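Local coordinates for protein ACDH-11, isoform b (Caenorhabditis elegans, PDB 4Y9J) that belongs to the acyl-CoA dehydrogenase family of flavoproteins and binds flavin-adenine dinucleotide in a four-chain assembly, at residues B[76-90]-B[270-284]. Residues are numbered along the deposited sequence; the frame is centred on the assembly and turned at random.
Sequences QPRLEHQDAWGKRVD and QMVRLKNKLGTKQLP
The two-stranded hairpin that follows helix 44-74 in the N-terminal domain rests here on strand 270-274 of the middle-domain beta sheet, and Asp90 and Met271 show how one carboxylate can tie such units together. Met271 N donates to Asp90 OD1 at 2.8 Å with an N-H...O angle of 159°, while Arg88 NH2 reaches the same oxygen from the opposite face of the carboxylate. Arg88 NE donates to Asp90 OD2, completing a side-on, two-nitrogen salt bridge that probably limits rotation of both groups. The bend of the Arg88 chain at chi2 lays its guanidinium between the His81 ring and the Gln270 amide; the latter stacks nearly parallel, its plane 15° away, and Gln270 OE1 lies 3.5 Å from Arg88 NH1. Further along, Leu79, its CG anti to the backbone N (chi1 170°), sends CD2 to within 3.8 Å of Met271 CB and sets CB against Leu274 CG. Pro77 then abuts the turn at 280-283, Pro77 CD 3.3 Å from Lys281 O. A water accepts from Lys281 NZ and donates to Gln76 OE1, while Gln76 NE2 donates to Glu73 O of helix 44-74. The contact is a junction between the N-terminal and beta domains of the acyl-CoA dehydrogenase fold, and segment 270-284 continues to Lys277 and Thr280, which touch the flavin-adenine dinucleotide.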
loop_
_atom_site.group_PDB
_atom_site.type_symbol
_atom_site.label_atom_id
_atom_site.label_comp_id
_atom_site.label_asym_id
_atom_site.label_seq_id
_atom_site.Cartn_x
_atom_site.Cartn_y
_atom_site.Cartn_z
ATOM N N GLN B 76 4.687 8.290 -5.394
ATOM C CA GLN B 76 4.058 9.547 -5.024
ATOM C C GLN B 76 4.484 10.042 -3.669
ATOM O O GLN B 76 4.953 9.281 -2.857
ATOM C CB GLN B 76 2.549 9.307 -5.028
ATOM C CG GLN B 76 2.075 8.965 -6.433
ATOM C CD GLN B 76 0.629 8.404 -6.467
ATOM O OE1 GLN B 76 -0.168 8.587 -5.524
ATOM N NE2 GLN B 76 0.303 7.798 -7.582
ATOM N N PRO B 77 4.360 11.330 -3.423
ATOM C CA PRO B 77 4.815 11.912 -2.164
ATOM C C PRO B 77 4.048 11.397 -0.960
ATOM O O PRO B 77 2.839 11.097 -1.075
ATOM C CB PRO B 77 4.515 13.413 -2.318
ATOM C CG PRO B 77 4.067 13.591 -3.678
ATOM C CD PRO B 77 3.888 12.339 -4.382
ATOM N N ARG B 78 4.710 11.384 0.170
ATOM C CA ARG B 78 4.111 11.008 1.435
ATOM C C ARG B 78 4.518 11.987 2.490
ATOM O O ARG B 78 5.504 12.729 2.344
ATOM C CB ARG B 78 4.570 9.578 1.875
ATOM C CG ARG B 78 4.254 8.519 0.845
ATOM C CD ARG B 78 4.717 7.092 1.262
ATOM N NE ARG B 78 6.093 6.726 0.870
ATOM C CZ ARG B 78 7.098 6.619 1.740
ATOM N NH1 ARG B 78 6.914 6.922 3.027
ATOM N NH2 ARG B 78 8.303 6.220 1.334
ATOM N N LEU B 79 3.715 12.051 3.545
ATOM C CA LEU B 79 3.875 12.960 4.677
ATOM C C LEU B 79 3.867 12.184 5.977
ATOM O O LEU B 79 2.973 11.325 6.182
ATOM C CB LEU B 79 2.752 14.004 4.680
ATOM C CG LEU B 79 2.643 14.872 5.901
ATOM C CD1 LEU B 79 3.901 15.733 6.025
ATOM C CD2 LEU B 79 1.353 15.729 5.907
ATOM N N GLU B 80 4.860 12.393 6.828
ATOM C CA GLU B 80 4.878 11.851 8.189
ATOM C C GLU B 80 4.892 12.931 9.176
ATOM O O GLU B 80 5.840 13.713 9.237
ATOM C CB GLU B 80 6.104 10.992 8.416
ATOM C CG GLU B 80 6.100 9.767 7.530
ATOM C CD GLU B 80 7.353 8.889 7.598
ATOM O OE1 GLU B 80 8.323 9.195 8.325
ATOM O OE2 GLU B 80 7.359 7.888 6.852
ATOM N N HIS B 81 3.840 12.991 9.973
ATOM C CA HIS B 81 3.689 14.042 10.947
ATOM C C HIS B 81 4.757 13.991 12.005
ATOM O O HIS B 81 5.296 15.040 12.348
ATOM C CB HIS B 81 2.328 14.004 11.672
ATOM C CG HIS B 81 1.138 14.353 10.807
ATOM N ND1 HIS B 81 1.149 15.353 9.847
ATOM C CD2 HIS B 81 -0.130 13.863 10.814
ATOM C CE1 HIS B 81 -0.042 15.439 9.274
ATOM N NE2 HIS B 81 -0.831 14.533 9.826
ATOM N N GLN B 82 4.952 12.809 12.585
ATOM C CA GLN B 82 5.793 12.617 13.747
ATOM C C GLN B 82 6.971 11.712 13.366
ATOM O O GLN B 82 6.885 10.909 12.419
ATOM C CB GLN B 82 5.011 11.879 14.896
ATOM C CG GLN B 82 3.480 12.120 14.968
ATOM C CD GLN B 82 3.073 13.544 15.304
ATOM O OE1 GLN B 82 1.964 14.056 14.907
ATOM N NE2 GLN B 82 3.955 14.220 15.967
ATOM N N ASP B 83 8.047 11.847 14.108
ATOM C CA ASP B 83 9.139 10.903 14.088
ATOM C C ASP B 83 8.754 9.743 15.008
ATOM O O ASP B 83 7.627 9.678 15.454
ATOM C CB ASP B 83 10.469 11.607 14.449
ATOM C CG ASP B 83 10.634 11.962 15.885
ATOM O OD1 ASP B 83 9.870 11.518 16.814
ATOM O OD2 ASP B 83 11.713 12.548 16.181
ATOM N N ALA B 84 9.659 8.845 15.347
ATOM C CA ALA B 84 9.270 7.659 16.048
ATOM C C ALA B 84 9.268 7.856 17.546
ATOM O O ALA B 84 8.967 6.945 18.281
ATOM C CB ALA B 84 10.223 6.516 15.682
ATOM N N TRP B 85 9.712 9.039 17.993
ATOM C CA TRP B 85 9.959 9.346 19.371
ATOM C C TRP B 85 9.067 10.485 19.953
ATOM O O TRP B 85 9.330 10.969 21.080
ATOM C CB TRP B 85 11.480 9.690 19.613
ATOM C CG TRP B 85 12.307 8.431 19.440
ATOM C CD1 TRP B 85 12.770 7.974 18.212
ATOM C CD2 TRP B 85 12.553 7.432 20.363
ATOM N NE1 TRP B 85 13.384 6.786 18.390
ATOM C CE2 TRP B 85 13.250 6.401 19.682
ATOM C CE3 TRP B 85 12.340 7.285 21.747
ATOM C CZ2 TRP B 85 13.668 5.282 20.309
ATOM C CZ3 TRP B 85 12.774 6.181 22.357
ATOM C CH2 TRP B 85 13.410 5.153 21.643
ATOM N N GLY B 86 8.019 10.801 19.227
ATOM C CA GLY B 86 7.007 11.781 19.646
ATOM C C GLY B 86 7.258 13.278 19.331
ATOM O O GLY B 86 6.691 14.179 20.002
ATOM N N LYS B 87 8.104 13.532 18.368
ATOM C CA LYS B 87 8.385 14.882 17.937
ATOM C C LYS B 87 7.700 15.147 16.663
ATOM O O LYS B 87 7.675 14.339 15.759
ATOM C CB LYS B 87 9.903 15.000 17.813
ATOM C CG LYS B 87 10.425 16.392 17.628
ATOM C CD LYS B 87 11.890 16.351 18.039
ATOM C CE LYS B 87 12.730 17.380 17.290
ATOM N NZ LYS B 87 12.933 17.034 15.856
ATOM N N ARG B 88 7.046 16.278 16.571
ATOM C CA ARG B 88 6.373 16.636 15.359
ATOM C C ARG B 88 7.424 17.141 14.345
ATOM O O ARG B 88 8.202 18.000 14.689
ATOM C CB ARG B 88 5.445 17.775 15.662
ATOM C CG ARG B 88 4.791 18.276 14.425
ATOM C CD ARG B 88 3.508 17.539 14.236
ATOM N NE ARG B 88 2.981 17.872 12.928
ATOM C CZ ARG B 88 1.693 17.871 12.605
ATOM N NH1 ARG B 88 0.732 17.616 13.515
ATOM N NH2 ARG B 88 1.356 18.180 11.413
ATOM N N VAL B 89 7.468 16.551 13.176
ATOM C CA VAL B 89 8.511 16.840 12.178
ATOM C C VAL B 89 7.982 17.213 10.812
ATOM O O VAL B 89 8.679 17.916 10.087
ATOM C CB VAL B 89 9.540 15.686 12.011
ATOM C CG1 VAL B 89 10.339 15.455 13.305
ATOM C CG2 VAL B 89 8.884 14.411 11.546
ATOM N N ASP B 90 6.751 16.841 10.459
ATOM C CA ASP B 90 6.180 17.210 9.168
ATOM C C ASP B 90 7.151 16.801 8.029
ATOM O O ASP B 90 7.526 17.583 7.166
ATOM C CB ASP B 90 5.884 18.721 9.156
ATOM C CG ASP B 90 4.716 19.148 10.139
ATOM O OD1 ASP B 90 3.631 19.013 9.716
ATOM O OD2 ASP B 90 4.869 19.650 11.300
ATOM N N GLN B 270 2.407 23.791 9.914
ATOM C CA GLN B 270 2.219 22.350 10.050
ATOM C C GLN B 270 1.464 21.875 8.853
ATOM O O GLN B 270 0.517 22.587 8.350
ATOM C CB GLN B 270 1.419 21.987 11.323
ATOM C CG GLN B 270 2.283 21.932 12.565
ATOM C CD GLN B 270 1.484 21.441 13.767
ATOM O OE1 GLN B 270 0.334 21.132 13.641
ATOM N NE2 GLN B 270 2.074 21.449 14.886
ATOM N N MET B 271 1.859 20.741 8.317
ATOM C CA MET B 271 1.154 20.207 7.200
ATOM C C MET B 271 0.092 19.250 7.744
ATOM O O MET B 271 0.387 18.171 8.320
ATOM C CB MET B 271 2.092 19.477 6.272
ATOM C CG MET B 271 3.285 20.272 5.713
ATOM S SD MET B 271 4.096 19.361 4.359
ATOM C CE MET B 271 5.548 20.386 4.253
ATOM N N VAL B 272 -1.148 19.599 7.555
ATOM C CA VAL B 272 -2.233 18.816 8.123
ATOM C C VAL B 272 -2.370 17.487 7.417
ATOM O O VAL B 272 -2.553 16.476 8.099
ATOM C CB VAL B 272 -3.570 19.619 8.113
ATOM C CG1 VAL B 272 -4.714 18.779 8.684
ATOM C CG2 VAL B 272 -3.425 20.887 8.923
ATOM N N ARG B 273 -2.373 17.478 6.086
ATOM C CA ARG B 273 -2.417 16.300 5.251
ATOM C C ARG B 273 -2.008 16.606 3.838
ATOM O O ARG B 273 -1.966 17.772 3.459
ATOM C CB ARG B 273 -3.850 15.673 5.247
ATOM C CG ARG B 273 -4.811 16.633 4.599
ATOM C CD ARG B 273 -6.261 16.338 4.900
ATOM N NE ARG B 273 -6.652 15.235 4.155
ATOM C CZ ARG B 273 -7.427 15.273 3.072
ATOM N NH1 ARG B 273 -7.911 16.372 2.625
ATOM N NH2 ARG B 273 -7.748 14.136 2.478
ATOM N N LEU B 274 -1.667 15.583 3.062
ATOM C CA LEU B 274 -1.572 15.716 1.649
ATOM C C LEU B 274 -2.940 15.430 1.025
ATOM O O LEU B 274 -3.661 14.524 1.532
ATOM C CB LEU B 274 -0.527 14.830 1.005
ATOM C CG LEU B 274 0.893 15.094 1.501
ATOM C CD1 LEU B 274 1.849 14.114 0.800
ATOM C CD2 LEU B 274 1.287 16.538 1.368
ATOM N N LYS B 275 -3.291 16.184 -0.014
ATOM C CA LYS B 275 -4.502 15.861 -0.773
ATOM C C LYS B 275 -4.377 14.518 -1.493
ATOM O O LYS B 275 -3.300 14.068 -1.930
ATOM C CB LYS B 275 -4.811 16.938 -1.814
ATOM C CG LYS B 275 -5.014 18.347 -1.295
ATOM C CD LYS B 275 -6.244 18.439 -0.377
ATOM C CE LYS B 275 -6.464 19.893 -0.109
ATOM N NZ LYS B 275 -7.639 20.146 0.734
ATOM N N ASN B 276 -5.520 13.837 -1.615
ATOM C CA ASN B 276 -5.667 12.637 -2.436
ATOM C C ASN B 276 -6.395 12.966 -3.728
ATOM O O ASN B 276 -7.605 13.190 -3.718
ATOM C CB ASN B 276 -6.430 11.601 -1.586
ATOM C CG ASN B 276 -6.701 10.308 -2.337
ATOM O OD1 ASN B 276 -6.274 10.067 -3.464
ATOM N ND2 ASN B 276 -7.514 9.476 -1.695
ATOM N N LYS B 277 -5.641 13.095 -4.832
ATOM C CA LYS B 277 -6.089 13.866 -6.001
ATOM C C LYS B 277 -6.353 12.962 -7.172
ATOM O O LYS B 277 -5.673 11.910 -7.339
ATOM C CB LYS B 277 -5.039 14.886 -6.403
ATOM C CG LYS B 277 -4.705 15.863 -5.273
ATOM C CD LYS B 277 -3.729 16.955 -5.667
ATOM C CE LYS B 277 -2.300 16.395 -5.542
ATOM N NZ LYS B 277 -1.293 17.331 -6.122
ATOM N N LEU B 278 -7.318 13.339 -7.989
ATOM C CA LEU B 278 -7.559 12.624 -9.255
ATOM C C LEU B 278 -6.320 12.445 -10.111
ATOM O O LEU B 278 -6.010 11.326 -10.640
ATOM C CB LEU B 278 -8.666 13.330 -10.092
ATOM C CG LEU B 278 -8.896 12.850 -11.528
ATOM C CD1 LEU B 278 -9.206 11.345 -11.597
ATOM C CD2 LEU B 278 -10.003 13.703 -12.177
ATOM N N GLY B 279 -5.667 13.588 -10.316
ATOM C CA GLY B 279 -4.401 13.647 -10.996
ATOM C C GLY B 279 -3.474 14.606 -10.330
ATOM O O GLY B 279 -3.731 15.028 -9.205
ATOM N N THR B 280 -2.382 14.991 -11.028
ATOM C CA THR B 280 -1.277 15.672 -10.375
ATOM C C THR B 280 -0.742 14.925 -9.146
ATOM O O THR B 280 -0.186 15.529 -8.192
ATOM C CB THR B 280 -1.551 17.190 -10.051
ATOM O OG1 THR B 280 -2.412 17.321 -8.922
ATOM C CG2 THR B 280 -2.223 17.974 -11.274
ATOM N N LYS B 281 -0.894 13.609 -9.143
ATOM C CA LYS B 281 -0.508 12.810 -8.004
ATOM C C LYS B 281 1.030 12.907 -7.690
ATOM O O LYS B 281 1.429 12.649 -6.568
ATOM C CB LYS B 281 -0.903 11.291 -8.219
ATOM C CG LYS B 281 -2.395 11.027 -8.258
ATOM C CD LYS B 281 -2.689 9.491 -8.301
ATOM C CE LYS B 281 -4.166 9.155 -8.158
ATOM N NZ LYS B 281 -4.588 9.484 -6.786
ATOM N N GLN B 282 1.809 13.247 -8.686
ATOM C CA GLN B 282 3.228 13.472 -8.572
ATOM C C GLN B 282 3.550 14.623 -7.636
ATOM O O GLN B 282 4.606 14.620 -6.970
ATOM C CB GLN B 282 3.891 13.785 -9.944
ATOM C CG GLN B 282 3.450 12.941 -11.144
ATOM C CD GLN B 282 2.204 13.493 -11.846
ATOM O OE1 GLN B 282 1.374 14.187 -11.273
ATOM N NE2 GLN B 282 2.096 13.172 -13.073
ATOM N N LEU B 283 2.673 15.616 -7.650
ATOM C CA LEU B 283 2.867 16.906 -6.982
ATOM C C LEU B 283 2.442 16.864 -5.505
ATOM O O LEU B 283 1.313 16.478 -5.210
ATOM C CB LEU B 283 2.027 17.929 -7.766
ATOM C CG LEU B 283 1.844 19.285 -7.158
ATOM C CD1 LEU B 283 3.116 20.079 -7.311
ATOM C CD2 LEU B 283 0.757 20.011 -7.951
ATOM N N PRO B 284 3.286 17.329 -4.572
ATOM C CA PRO B 284 2.753 17.298 -3.212
ATOM C C PRO B 284 1.863 18.500 -2.953
ATOM O O PRO B 284 2.342 19.631 -3.079
ATOM C CB PRO B 284 3.984 17.385 -2.355
ATOM C CG PRO B 284 5.059 17.848 -3.262
ATOM C CD PRO B 284 4.730 17.513 -4.623
HETATM O O HOH W 1 -3.060 9.751 -4.643
HETATM O O HOH W 2 -1.497 19.272 11.986
#